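Local coordinates for MamA (Candidatus Magnetobacterium bavaricum, PDB 3VTX), which is a tetratricopeptide-repeat protein, built of stacked antiparallel helix pairs of the kind that commonly serve as scaffolds for protein-protein association, at residues Thr104-Asp118 against Ala129-Ala143. Sequence-based numbering, arbitrary orientation. Where two conformers were deposited one is given.
Sequences TVYADAYYKLGLVYD and AYEKTISIKPGFIRA
Tyr111 and Phe140 make an edge-to-face pair, with planes at 85°. Phe140 CE2 sits over the centre of the Tyr111 ring, 3.7 Å from Tyr111 CD2. Tyr130 completes the aromatic cluster, its ring oblique to that of Tyr111. Tyr111 CG lies anti to the backbone N (chi1 -170°), which carries the ring into a pocket of Thr133, Tyr130, Arg142 and Ala143.

Lys132 CG, anti to the backbone N, lies over the face of Tyr110, 3.3 Å from the ring centroid, in a CH-pi contact. Ile136 CD1 meets Tyr110 CD1 at 3.7 Å. Ala129 CB packs on Tyr110 O and Gly114 N, where the helices come close; Tyr130 CE1 and CZ lie against Gly114 C, each at 3.5 Å.

Among polar contacts, Arg142 NH2 donates to Tyr111 OH at 2.9 Å. That hydroxyl is also hydrogen-bonded to Ser146 OG. Tyr110 OH donates to Thr104 O, which ties the ring to the preceding loop. A water joins Tyr130 OH to Asp118 OD2, the latter bond weak; Asp118 OD1 is hydrogen-bonded to His123 ND1.

The helical segments 107-118 and 129-136 run antiparallel at 156°, axes 7.9 Å apart. This is the antiparallel helix hairpin of a tetratricopeptide repeat, with Phe140 just before, and Arg142 in the first turn of, helix 141-153.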
ATOM      1  N   THR A 104      13.064  -6.302  -1.110  1.00 33.98           N
ATOM      2  CA  THR A 104      12.734  -7.107  -2.311  1.00 36.32           C
ATOM      3  C   THR A 104      11.756  -8.221  -2.007  1.00 34.10           C
ATOM      4  O   THR A 104      11.251  -8.913  -2.938  1.00 35.37           O
ATOM      5  CB  THR A 104      13.988  -7.639  -3.023  1.00 39.11           C
ATOM      6  OG1 THR A 104      14.689  -8.457  -2.104  1.00 41.95           O
ATOM      7  CG2 THR A 104      14.876  -6.494  -3.551  1.00 39.92           C
ATOM      8  N   VAL A 105      11.388  -8.379  -0.755  1.00 34.60           N
ATOM      9  CA  VAL A 105      10.305  -9.262  -0.384  1.00 35.63           C
ATOM     10  C   VAL A 105       8.997  -8.551   0.153  1.00 34.04           C
ATOM     11  O   VAL A 105       8.210  -9.117   0.940  1.00 34.82           O
ATOM     12  CB  VAL A 105      10.768 -10.408   0.501  1.00 38.07           C
ATOM     13  CG1 VAL A 105      11.730 -11.274  -0.302  1.00 40.55           C
ATOM     14  CG2 VAL A 105      11.373  -9.912   1.816  1.00 42.74           C
ATOM     15  N   TYR A 106       8.769  -7.305  -0.286  1.00 32.44           N
ATOM     16  CA  TYR A 106       7.725  -6.485   0.277  1.00 29.35           C
ATOM     17  C   TYR A 106       6.438  -6.820  -0.483  1.00 30.33           C
ATOM     18  O   TYR A 106       6.095  -6.159  -1.484  1.00 27.10           O
ATOM     19  CB  TYR A 106       8.000  -5.007   0.053  1.00 30.82           C
ATOM     20  CG  TYR A 106       7.265  -4.009   0.935  1.00 27.57           C
ATOM     21  CD1 TYR A 106       6.127  -4.334   1.666  1.00 30.20           C
ATOM     22  CD2 TYR A 106       7.721  -2.710   0.992  1.00 27.45           C
ATOM     23  CE1 TYR A 106       5.457  -3.381   2.444  1.00 31.06           C
ATOM     24  CE2 TYR A 106       7.105  -1.758   1.805  1.00 25.92           C
ATOM     25  CZ  TYR A 106       5.983  -2.095   2.513  1.00 28.13           C
ATOM     26  OH  TYR A 106       5.408  -1.189   3.298  1.00 29.05           O
ATOM     27  N   ALA A 107       5.719  -7.806   0.002  1.00 28.98           N
ATOM     28  CA  ALA A 107       4.558  -8.302  -0.778  1.00 28.22           C
ATOM     29  C   ALA A 107       3.497  -7.261  -1.035  1.00 27.72           C
ATOM     30  O   ALA A 107       2.919  -7.246  -2.101  1.00 26.07           O
ATOM     31  CB  ALA A 107       3.937  -9.497  -0.026  1.00 27.42           C
ATOM     32  N   ASP A 108       3.204  -6.402  -0.076  1.00 27.33           N
ATOM     33  CA  ASP A 108       2.203  -5.366  -0.287  1.00 27.64           C
ATOM     34  C   ASP A 108       2.544  -4.410  -1.413  1.00 25.86           C
ATOM     35  O   ASP A 108       1.632  -3.980  -2.166  1.00 22.39           O
ATOM     36  CB  ASP A 108       1.947  -4.585   0.988  1.00 27.84           C
ATOM     37  CG  ASP A 108       0.900  -5.289   1.901  1.00 37.47           C
ATOM     38  OD1 ASP A 108      -0.336  -5.401   1.554  1.00 42.20           O
ATOM     39  OD2 ASP A 108       1.341  -5.621   3.006  1.00 46.93           O
ATOM     40  N   ALA A 109       3.818  -4.108  -1.535  1.00 24.64           N
ATOM     41  CA  ALA A 109       4.304  -3.249  -2.569  1.00 24.95           C
ATOM     42  C   ALA A 109       4.213  -3.881  -3.919  1.00 23.11           C
ATOM     43  O   ALA A 109       3.849  -3.185  -4.881  1.00 23.69           O
ATOM     44  CB  ALA A 109       5.778  -2.829  -2.264  1.00 23.99           C
ATOM     45  N   TYR A 110       4.561  -5.164  -4.044  1.00 23.39           N
ATOM     46  CA  TYR A 110       4.486  -5.812  -5.335  1.00 22.99           C
ATOM     47  C   TYR A 110       2.988  -5.885  -5.742  1.00 23.03           C
ATOM     48  O   TYR A 110       2.671  -5.700  -6.922  1.00 23.37           O
ATOM     49  CB  TYR A 110       4.976  -7.223  -5.334  1.00 24.12           C
ATOM     50  CG  TYR A 110       6.491  -7.363  -5.367  1.00 24.66           C
ATOM     51  CD1 TYR A 110       7.159  -7.723  -4.229  1.00 30.13           C
ATOM     52  CD2 TYR A 110       7.204  -7.131  -6.519  1.00 28.92           C
ATOM     53  CE1 TYR A 110       8.557  -7.882  -4.260  1.00 31.11           C
ATOM     54  CE2 TYR A 110       8.628  -7.280  -6.554  1.00 29.44           C
ATOM     55  CZ  TYR A 110       9.259  -7.640  -5.385  1.00 31.78           C
ATOM     56  OH  TYR A 110      10.675  -7.870  -5.392  1.00 31.20           O
ATOM     57  N   TYR A 111       2.107  -6.192  -4.789  1.00 22.23           N
ATOM     58  CA  TYR A 111       0.655  -6.310  -5.098  1.00 21.73           C
ATOM     59  C   TYR A 111       0.107  -4.964  -5.584  1.00 21.40           C
ATOM     60  O   TYR A 111      -0.487  -4.879  -6.664  1.00 20.21           O
ATOM     61  CB  TYR A 111      -0.173  -6.887  -3.980  1.00 20.01           C
ATOM     62  CG  TYR A 111      -1.579  -7.221  -4.386  1.00 18.76           C
ATOM     63  CD1 TYR A 111      -1.777  -8.081  -5.444  1.00 19.51           C
ATOM     64  CD2 TYR A 111      -2.651  -6.621  -3.818  1.00 21.75           C
ATOM     65  CE1 TYR A 111      -3.073  -8.380  -5.895  1.00 20.10           C
ATOM     66  CE2 TYR A 111      -3.962  -6.896  -4.276  1.00 20.82           C
ATOM     67  CZ  TYR A 111      -4.127  -7.782  -5.303  1.00 19.35           C
ATOM     68  OH  TYR A 111      -5.424  -8.044  -5.720  1.00 20.41           O
ATOM     69  N   LYS A 112       0.406  -3.912  -4.857  1.00 21.07           N
ATOM     70  CA  LYS A 112      -0.024  -2.570  -5.271  0.50 19.76           C
ATOM     71  C   LYS A 112       0.540  -2.192  -6.641  1.00 20.79           C
ATOM     72  O   LYS A 112      -0.176  -1.590  -7.499  1.00 20.06           O
ATOM     73  CB  LYS A 112       0.362  -1.485  -4.232  0.50 20.86           C
ATOM     74  CG  LYS A 112      -0.457  -1.436  -2.941  0.50 19.08           C
ATOM     75  CD  LYS A 112      -1.874  -0.813  -3.004  0.50 20.85           C
ATOM     76  CE  LYS A 112      -2.213  -0.103  -1.654  0.50 19.09           C
ATOM     77  NZ  LYS A 112      -3.632   0.379  -1.642  0.50 23.75           N
ATOM     78  N   LEU A 113       1.817  -2.516  -6.907  1.00 21.04           N
ATOM     79  CA  LEU A 113       2.463  -2.207  -8.165  1.00 21.29           C
ATOM     80  C   LEU A 113       1.753  -2.921  -9.277  1.00 19.98           C
ATOM     81  O   LEU A 113       1.476  -2.349 -10.321  1.00 20.91           O
ATOM     82  CB  LEU A 113       3.974  -2.644  -8.129  1.00 22.12           C
ATOM     83  CG  LEU A 113       4.666  -2.396  -9.437  1.00 25.32           C
ATOM     84  CD1 LEU A 113       4.826  -0.839  -9.785  1.00 24.76           C
ATOM     85  CD2 LEU A 113       6.093  -3.083  -9.315  1.00 31.12           C
ATOM     86  N   GLY A 114       1.387  -4.159  -9.016  1.00 19.45           N
ATOM     87  CA  GLY A 114       0.613  -4.913  -9.981  1.00 20.94           C
ATOM     88  C   GLY A 114      -0.773  -4.300 -10.276  1.00 18.66           C
ATOM     89  O   GLY A 114      -1.181  -4.186 -11.464  1.00 20.98           O
ATOM     90  N   LEU A 115      -1.433  -3.819  -9.221  1.00 18.63           N
ATOM     91  CA  LEU A 115      -2.726  -3.160  -9.350  1.00 17.44           C
ATOM     92  C   LEU A 115      -2.551  -1.914 -10.212  1.00 19.01           C
ATOM     93  O   LEU A 115      -3.395  -1.637 -11.121  1.00 20.85           O
ATOM     94  CB  LEU A 115      -3.324  -2.783  -8.015  1.00 19.59           C
ATOM     95  CG  LEU A 115      -3.770  -3.986  -7.173  1.00 19.79           C
ATOM     96  CD1 LEU A 115      -4.299  -3.419  -5.828  1.00 20.55           C
ATOM     97  CD2 LEU A 115      -4.867  -4.914  -7.837  1.00 19.30           C
ATOM     98  N   VAL A 116      -1.519  -1.145  -9.962  1.00 19.54           N
ATOM     99  CA  VAL A 116      -1.274   0.075 -10.729  1.00 20.97           C
ATOM    100  C   VAL A 116      -1.039  -0.293 -12.238  1.00 21.40           C
ATOM    101  O   VAL A 116      -1.730   0.284 -13.129  1.00 23.48           O
ATOM    102  CB  VAL A 116      -0.129   0.889 -10.182  1.00 21.13           C
ATOM    103  CG1 VAL A 116       0.103   2.181 -11.055  1.00 24.33           C
ATOM    104  CG2 VAL A 116      -0.364   1.332  -8.777  1.00 20.69           C
ATOM    105  N   TYR A 117      -0.164  -1.232 -12.515  1.00 20.58           N
ATOM    106  CA  TYR A 117       0.115  -1.657 -13.899  1.00 22.12           C
ATOM    107  C   TYR A 117      -1.119  -2.168 -14.593  1.00 21.42           C
ATOM    108  O   TYR A 117      -1.443  -1.749 -15.694  1.00 22.09           O
ATOM    109  CB  TYR A 117       1.145  -2.720 -13.928  1.00 21.21           C
ATOM    110  CG  TYR A 117       2.587  -2.220 -13.829  1.00 19.80           C
ATOM    111  CD1 TYR A 117       3.078  -1.137 -14.583  1.00 24.48           C
ATOM    112  CD2 TYR A 117       3.487  -2.949 -13.057  1.00 24.44           C
ATOM    113  CE1 TYR A 117       4.423  -0.765 -14.474  1.00 27.19           C
ATOM    114  CE2 TYR A 117       4.827  -2.555 -12.968  1.00 26.06           C
ATOM    115  CZ  TYR A 117       5.257  -1.495 -13.681  1.00 30.46           C
ATOM    116  OH  TYR A 117       6.597  -1.180 -13.564  1.00 33.96           O
ATOM    117  N   ASP A 118      -1.929  -2.936 -13.887  1.00 20.75           N
ATOM    118  CA  ASP A 118      -3.091  -3.488 -14.565  1.00 21.88           C
ATOM    119  C   ASP A 118      -4.076  -2.359 -14.905  1.00 21.58           C
ATOM    120  O   ASP A 118      -4.739  -2.423 -15.962  1.00 22.89           O
ATOM    121  CB  ASP A 118      -3.797  -4.544 -13.756  1.00 22.49           C
ATOM    122  CG  ASP A 118      -4.658  -5.516 -14.653  1.00 26.47           C
ATOM    123  OD1 ASP A 118      -4.120  -6.002 -15.650  1.00 26.08           O
ATOM    124  OD2 ASP A 118      -5.878  -5.666 -14.309  1.00 24.65           O
ATOM    125  N   ALA A 129       4.374  -8.768 -11.261  1.00 26.01           N
ATOM    126  CA  ALA A 129       4.311  -8.270  -9.872  1.00 25.09           C
ATOM    127  C   ALA A 129       3.399  -9.174  -9.040  1.00 23.69           C
ATOM    128  O   ALA A 129       3.650  -9.509  -7.870  1.00 26.12           O
ATOM    129  CB  ALA A 129       3.720  -6.806  -9.848  1.00 23.72           C
ATOM    130  N   TYR A 130       2.268  -9.597  -9.609  1.00 22.92           N
ATOM    131  CA  TYR A 130       1.416 -10.516  -8.856  1.00 21.52           C
ATOM    132  C   TYR A 130       2.064 -11.906  -8.566  1.00 23.07           C
ATOM    133  O   TYR A 130       1.781 -12.508  -7.506  1.00 24.01           O
ATOM    134  CB  TYR A 130       0.082 -10.780  -9.572  1.00 20.41           C
ATOM    135  CG  TYR A 130      -0.778  -9.565  -9.868  1.00 18.80           C
ATOM    136  CD1 TYR A 130      -0.954  -8.577  -8.931  1.00 20.83           C
ATOM    137  CD2 TYR A 130      -1.488  -9.461 -11.094  1.00 21.51           C
ATOM    138  CE1 TYR A 130      -1.834  -7.493  -9.184  1.00 18.39           C
ATOM    139  CE2 TYR A 130      -2.352  -8.356 -11.373  1.00 20.02           C
ATOM    140  CZ  TYR A 130      -2.454  -7.366 -10.418  1.00 20.47           C
ATOM    141  OH  TYR A 130      -3.393  -6.364 -10.608  1.00 21.80           O
ATOM    142  N   GLU A 131       2.806 -12.411  -9.547  1.00 26.25           N
ATOM    143  CA  GLU A 131       3.532 -13.665  -9.422  1.00 28.64           C
ATOM    144  C   GLU A 131       4.518 -13.528  -8.259  1.00 29.75           C
ATOM    145  O   GLU A 131       4.618 -14.448  -7.414  1.00 30.66           O
ATOM    146  CB  GLU A 131       4.235 -13.996 -10.734  1.00 29.84           C
ATOM    147  CG  GLU A 131       3.258 -14.564 -11.751  1.00 32.19           C
ATOM    148  CD  GLU A 131       3.853 -14.883 -13.072  1.00 42.45           C
ATOM    149  OE1 GLU A 131       4.927 -14.323 -13.408  1.00 47.55           O
ATOM    150  OE2 GLU A 131       3.243 -15.719 -13.794  1.00 42.75           O
ATOM    151  N   LYS A 132       5.161 -12.374  -8.179  1.00 29.62           N
ATOM    152  CA  LYS A 132       6.123 -12.139  -7.084  1.00 30.50           C
ATOM    153  C   LYS A 132       5.380 -12.112  -5.805  1.00 28.19           C
ATOM    154  O   LYS A 132       5.861 -12.648  -4.832  1.00 29.41           O
ATOM    155  CB  LYS A 132       6.892 -10.850  -7.272  1.00 30.64           C
ATOM    156  CG  LYS A 132       8.057 -10.645  -6.387  1.00 38.49           C
ATOM    157  CD  LYS A 132       9.247 -11.579  -6.716  1.00 40.68           C
ATOM    158  CE  LYS A 132      10.363 -11.357  -5.641  1.00 44.57           C
ATOM    159  NZ  LYS A 132      11.375 -12.477  -5.640  1.00 46.66           N
ATOM    160  N   THR A 133       4.170 -11.473  -5.761  1.00 27.15           N
ATOM    161  CA  THR A 133       3.337 -11.440  -4.590  1.00 26.53           C
ATOM    162  C   THR A 133       3.013 -12.828  -4.089  1.00 28.15           C
ATOM    163  O   THR A 133       3.106 -13.096  -2.908  1.00 30.68           O
ATOM    164  CB  THR A 133       2.001 -10.653  -4.800  1.00 26.21           C
ATOM    165  OG1 THR A 133       2.305  -9.298  -5.249  1.00 25.19           O
ATOM    166  CG2 THR A 133       1.123 -10.633  -3.570  1.00 25.52           C
ATOM    167  N   ILE A 134       2.614 -13.700  -4.991  1.00 27.23           N
ATOM    168  CA  ILE A 134       2.264 -15.057  -4.642  1.00 28.00           C
ATOM    169  C   ILE A 134       3.534 -15.869  -4.221  1.00 29.90           C
ATOM    170  O   ILE A 134       3.415 -16.763  -3.393  1.00 32.43           O
ATOM    171  CB  ILE A 134       1.590 -15.765  -5.818  1.00 28.13           C
ATOM    172  CG1 ILE A 134       0.169 -15.166  -5.922  1.00 25.28           C
ATOM    173  CG2 ILE A 134       1.584 -17.300  -5.609  1.00 33.63           C
ATOM    174  CD1 ILE A 134      -0.556 -15.589  -7.244  1.00 27.81           C
ATOM    175  N   SER A 135       4.674 -15.564  -4.777  1.00 31.99           N
ATOM    176  CA  SER A 135       5.930 -16.265  -4.362  1.00 33.91           C
ATOM    177  C   SER A 135       6.231 -15.979  -2.901  1.00 35.47           C
ATOM    178  O   SER A 135       6.819 -16.838  -2.185  1.00 36.65           O
ATOM    179  CB  SER A 135       7.092 -15.939  -5.286  1.00 35.41           C
ATOM    180  OG  SER A 135       7.551 -14.603  -5.111  1.00 40.96           O
ATOM    181  N   ILE A 136       5.853 -14.806  -2.413  1.00 32.48           N
ATOM    182  CA  ILE A 136       6.070 -14.414  -1.024  1.00 33.22           C
ATOM    183  C   ILE A 136       4.943 -14.873  -0.150  1.00 32.83           C
ATOM    184  O   ILE A 136       5.176 -15.293   0.978  1.00 33.81           O
ATOM    185  CB  ILE A 136       6.266 -12.836  -0.906  1.00 33.47           C
ATOM    186  CG1 ILE A 136       7.389 -12.368  -1.831  1.00 33.84           C
ATOM    187  CG2 ILE A 136       6.562 -12.397   0.503  1.00 34.23           C
ATOM    188  CD1 ILE A 136       7.230 -10.844  -2.223  1.00 34.15           C
ATOM    189  N   LYS A 137       3.680 -14.688  -0.579  1.00 30.82           N
ATOM    190  CA  LYS A 137       2.491 -15.033   0.176  1.00 31.94           C
ATOM    191  C   LYS A 137       1.580 -15.922  -0.688  1.00 33.71           C
ATOM    192  O   LYS A 137       0.588 -15.457  -1.311  1.00 29.12           O
ATOM    193  CB  LYS A 137       1.690 -13.798   0.538  1.00 34.95           C
ATOM    194  CG  LYS A 137       2.494 -12.816   1.387  1.00 39.55           C
ATOM    195  CD  LYS A 137       2.520 -13.271   2.829  1.00 46.71           C
ATOM    196  CE  LYS A 137       3.047 -12.112   3.777  1.00 52.22           C
ATOM    197  NZ  LYS A 137       2.570 -12.344   5.195  1.00 53.70           N
ATOM    198  N   PRO A 138       1.926 -17.213  -0.798  1.00 33.59           N
ATOM    199  CA  PRO A 138       1.101 -18.088  -1.650  1.00 33.33           C
ATOM    200  C   PRO A 138      -0.327 -18.280  -1.185  1.00 31.61           C
ATOM    201  O   PRO A 138      -1.196 -18.754  -1.965  1.00 33.84           O
ATOM    202  CB  PRO A 138       1.907 -19.401  -1.683  1.00 34.66           C
ATOM    203  CG  PRO A 138       2.774 -19.348  -0.503  1.00 36.02           C
ATOM    204  CD  PRO A 138       3.028 -17.927  -0.149  1.00 35.47           C
ATOM    205  N   GLY A 139      -0.646 -17.936   0.053  1.00 31.28           N
ATOM    206  CA  GLY A 139      -2.018 -17.988   0.530  1.00 29.71           C
ATOM    207  C   GLY A 139      -2.923 -16.781   0.227  1.00 29.35           C
ATOM    208  O   GLY A 139      -4.075 -16.759   0.578  1.00 28.81           O
ATOM    209  N   PHE A 140      -2.350 -15.754  -0.391  1.00 28.05           N
ATOM    210  CA  PHE A 140      -3.115 -14.540  -0.706  1.00 26.03           C
ATOM    211  C   PHE A 140      -4.016 -14.757  -1.953  1.00 24.12           C
ATOM    212  O   PHE A 140      -3.544 -14.627  -3.084  1.00 23.81           O
ATOM    213  CB  PHE A 140      -2.175 -13.362  -0.945  1.00 24.96           C
ATOM    214  CG  PHE A 140      -2.924 -12.051  -1.181  1.00 23.90           C
ATOM    215  CD1 PHE A 140      -4.031 -11.716  -0.461  1.00 29.48           C
ATOM    216  CD2 PHE A 140      -2.436 -11.151  -2.101  1.00 28.63           C
ATOM    217  CE1 PHE A 140      -4.685 -10.507  -0.666  1.00 30.06           C
ATOM    218  CE2 PHE A 140      -3.138  -9.960  -2.329  1.00 24.19           C
ATOM    219  CZ  PHE A 140      -4.190  -9.628  -1.625  1.00 26.90           C
ATOM    220  N   ILE A 141      -5.265 -15.008  -1.682  1.00 22.95           N
ATOM    221  CA  ILE A 141      -6.238 -15.451  -2.704  1.00 23.48           C
ATOM    222  C   ILE A 141      -6.434 -14.382  -3.802  1.00 21.53           C
ATOM    223  O   ILE A 141      -6.477 -14.707  -5.000  1.00 22.70           O
ATOM    224  CB  ILE A 141      -7.581 -15.828  -2.048  1.00 20.84           C
ATOM    225  CG1 ILE A 141      -7.411 -17.129  -1.180  1.00 28.11           C
ATOM    226  CG2 ILE A 141      -8.709 -16.194  -3.109  1.00 21.81           C
ATOM    227  CD1 ILE A 141      -8.314 -17.134  -0.100  1.00 35.54           C
ATOM    228  N   ARG A 142      -6.535 -13.134  -3.423  1.00 21.98           N
ATOM    229  CA  ARG A 142      -6.840 -12.124  -4.408  1.00 19.90           C
ATOM    230  C   ARG A 142      -5.755 -11.979  -5.457  1.00 20.89           C
ATOM    231  O   ARG A 142      -6.055 -11.584  -6.554  1.00 20.98           O
ATOM    232  CB  ARG A 142      -7.141 -10.754  -3.761  1.00 20.20           C
ATOM    233  CG  ARG A 142      -8.003  -9.919  -4.717  1.00 21.88           C
ATOM    234  CD  ARG A 142      -8.418  -8.624  -4.092  1.00 20.92           C
ATOM    235  NE  ARG A 142      -9.349  -7.848  -4.867  1.00 18.91           N
ATOM    236  CZ  ARG A 142      -9.067  -6.823  -5.659  1.00 21.11           C
ATOM    237  NH1 ARG A 142     -10.027  -6.174  -6.301  1.00 21.34           N
ATOM    238  NH2 ARG A 142      -7.830  -6.468  -5.874  1.00 21.42           N
ATOM    239  N   ALA A 143      -4.502 -12.287  -5.169  1.00 20.47           N
ATOM    240  CA  ALA A 143      -3.479 -12.219  -6.167  1.00 22.26           C
ATOM    241  C   ALA A 143      -3.746 -13.158  -7.317  1.00 20.57           C
ATOM    242  O   ALA A 143      -3.468 -12.832  -8.494  1.00 20.51           O
ATOM    243  CB  ALA A 143      -2.108 -12.440  -5.552  1.00 22.31           C
TER
HETATM  244  O   HOH W   1      -5.441  -7.406 -12.232  1.00 20.78           O